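Local atomic coordinates of uncharacterized protein AF_1382 (Archaeoglobus fulgidus DSM 4304, PDB entry 2QVO), a protein that is of unknown function but has a compact winged-helix-like fold, which suggests a possible role in binding DNA. Residues I17-T20 / I21-S25. Sequence-based numbering, arbitrary orientation.
Sequences ILMT and IYYES
Met19 bends at both chi2 (-43°) and chi3 (-78°), which curls its methyl CE round to the rings of Tyr22 and Tyr23. Tyr22 holds its ring carbon CG anti to the backbone N, while Tyr23 turns its own CG anti to the carbonyl carbon, and the two rings come together. Residues 17-25 form about two and a half turns of the alpha-helix 12-26, which packs against helices and a small antiparallel sheet in a fold resembling a winged helix. CE of Met19 lies 4.0 Å from CD2 of Tyr22 and equally near CE2 of Tyr23, so one methyl serves both rings. Met19 runs alongside Tyr22, pointing the same way, but crosses Tyr23 at a slant. CD2 of Tyr22 also sits over the centre of the Tyr23 ring, 3.8 Å above its plane. Outside the segment, Tyr22 touches Ala81 of helix 75-90 and Leu73 of strand 68-73, and Tyr23 touches Lys85 of the same helix as Ala81.

On another side of the helix, CD1 of Ile21 reaches back to CG2 of Ile17 at 4.2 Å. Both isoleucines are buried and meet Ile36 and Ile51. An alanine in place of Ile21 would probably open a gap beside CG2 of Ile17 and take an apolar neighbour from Ile36 and Ile51.

The backbone follows the i to i+4 pattern, and OG1 of Thr20 adds a side-chain bond back to the carbonyl of Glu16. Ile21, Tyr22 and Glu24 bond through N to the carbonyls of Ile17, Leu18 and Thr20. The straightest bond of the four runs from Tyr23 N to Met19 O, at 2.9 Å and 173°. The same oxygen also lies 3.2 Å from CD2 of Tyr23.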
loop_
_atom_site.group_PDB
_atom_site.type_symbol
_atom_site.label_atom_id
_atom_site.label_comp_id
_atom_site.label_asym_id
_atom_site.label_seq_id
_atom_site.Cartn_x
_atom_site.Cartn_y
_atom_site.Cartn_z
ATOM N N ILE A 17 0.641 3.882 -2.689
ATOM C CA ILE A 17 0.857 3.220 -1.396
ATOM C C ILE A 17 0.485 1.732 -1.474
ATOM O O ILE A 17 1.266 0.842 -1.088
ATOM C CB ILE A 17 0.132 3.975 -0.246
ATOM C CG1 ILE A 17 0.796 5.345 -0.060
ATOM C CG2 ILE A 17 0.191 3.190 1.070
ATOM C CD1 ILE A 17 -0.072 6.384 0.625
ATOM N N LEU A 18 -0.702 1.461 -2.012
ATOM C CA LEU A 18 -1.162 0.093 -2.151
ATOM C C LEU A 18 -0.230 -0.772 -2.992
ATOM O O LEU A 18 0.062 -1.911 -2.606
ATOM C CB LEU A 18 -2.565 0.076 -2.780
ATOM C CG LEU A 18 -3.176 -1.321 -2.885
ATOM C CD1 LEU A 18 -3.383 -1.945 -1.506
ATOM C CD2 LEU A 18 -4.507 -1.260 -3.692
ATOM N N MET A 19 0.210 -0.248 -4.136
ATOM C CA MET A 19 1.005 -1.028 -5.078
ATOM C C MET A 19 2.414 -1.182 -4.521
ATOM O O MET A 19 3.038 -2.207 -4.735
ATOM C CB MET A 19 1.015 -0.414 -6.483
ATOM C CG MET A 19 -0.403 -0.439 -7.176
ATOM S SD MET A 19 -1.310 -1.975 -6.975
ATOM C CE MET A 19 -0.454 -2.962 -8.191
ATOM N N THR A 20 2.880 -0.180 -3.771
ATOM C CA THR A 20 4.180 -0.305 -3.068
ATOM C C THR A 20 4.199 -1.461 -2.076
ATOM O O THR A 20 5.162 -2.240 -2.035
ATOM C CB THR A 20 4.589 1.015 -2.347
ATOM O OG1 THR A 20 4.755 2.056 -3.320
ATOM C CG2 THR A 20 5.910 0.830 -1.594
ATOM N N ILE A 21 3.150 -1.579 -1.266
ATOM C CA ILE A 21 3.021 -2.695 -0.327
ATOM C C ILE A 21 2.990 -4.013 -1.096
ATOM O O ILE A 21 3.656 -4.973 -0.723
ATOM C CB ILE A 21 1.738 -2.558 0.542
ATOM C CG1 ILE A 21 1.756 -1.232 1.314
ATOM C CG2 ILE A 21 1.565 -3.755 1.513
ATOM C CD1 ILE A 21 0.395 -0.864 1.938
ATOM N N TYR A 22 2.198 -4.046 -2.163
ATOM C CA TYR A 22 2.055 -5.230 -3.000
ATOM C C TYR A 22 3.414 -5.725 -3.532
ATOM O O TYR A 22 3.801 -6.884 -3.288
ATOM C CB TYR A 22 1.072 -4.923 -4.141
ATOM C CG TYR A 22 0.922 -6.037 -5.154
ATOM C CD1 TYR A 22 0.172 -7.182 -4.859
ATOM C CD2 TYR A 22 1.537 -5.947 -6.398
ATOM C CE1 TYR A 22 0.045 -8.214 -5.796
ATOM C CE2 TYR A 22 1.409 -6.967 -7.343
ATOM C CZ TYR A 22 0.668 -8.087 -7.036
ATOM O OH TYR A 22 0.567 -9.088 -7.980
ATOM N N TYR A 23 4.135 -4.852 -4.229
ATOM C CA TYR A 23 5.408 -5.234 -4.844
ATOM C C TYR A 23 6.488 -5.539 -3.815
ATOM O O TYR A 23 7.260 -6.471 -3.989
ATOM C CB TYR A 23 5.889 -4.192 -5.843
ATOM C CG TYR A 23 5.085 -4.236 -7.121
ATOM C CD1 TYR A 23 5.148 -5.355 -7.965
ATOM C CD2 TYR A 23 4.249 -3.189 -7.473
ATOM C CE1 TYR A 23 4.413 -5.414 -9.132
ATOM C CE2 TYR A 23 3.492 -3.239 -8.642
ATOM C CZ TYR A 23 3.586 -4.354 -9.463
ATOM O OH TYR A 23 2.852 -4.411 -10.626
ATOM N N GLU A 24 6.520 -4.764 -2.737
ATOM C CA GLU A 24 7.505 -5.016 -1.674
ATOM C C GLU A 24 7.274 -6.393 -1.008
ATOM O O GLU A 24 8.222 -7.161 -0.806
ATOM C CB GLU A 24 7.475 -3.875 -0.650
ATOM C CG GLU A 24 8.437 -4.042 0.521
ATOM C CD GLU A 24 9.905 -3.810 0.168
ATOM O OE1 GLU A 24 10.659 -3.463 1.099
ATOM O OE2 GLU A 24 10.316 -3.997 -1.006
ATOM N N SER A 25 6.021 -6.718 -0.696
ATOM C CA SER A 25 5.700 -8.013 -0.077
ATOM C C SER A 25 5.951 -9.176 -1.045
ATOM O O SER A 25 6.519 -10.205 -0.654
ATOM C CB SER A 25 4.260 -8.038 0.434
ATOM O OG SER A 25 3.375 -7.627 -0.590
#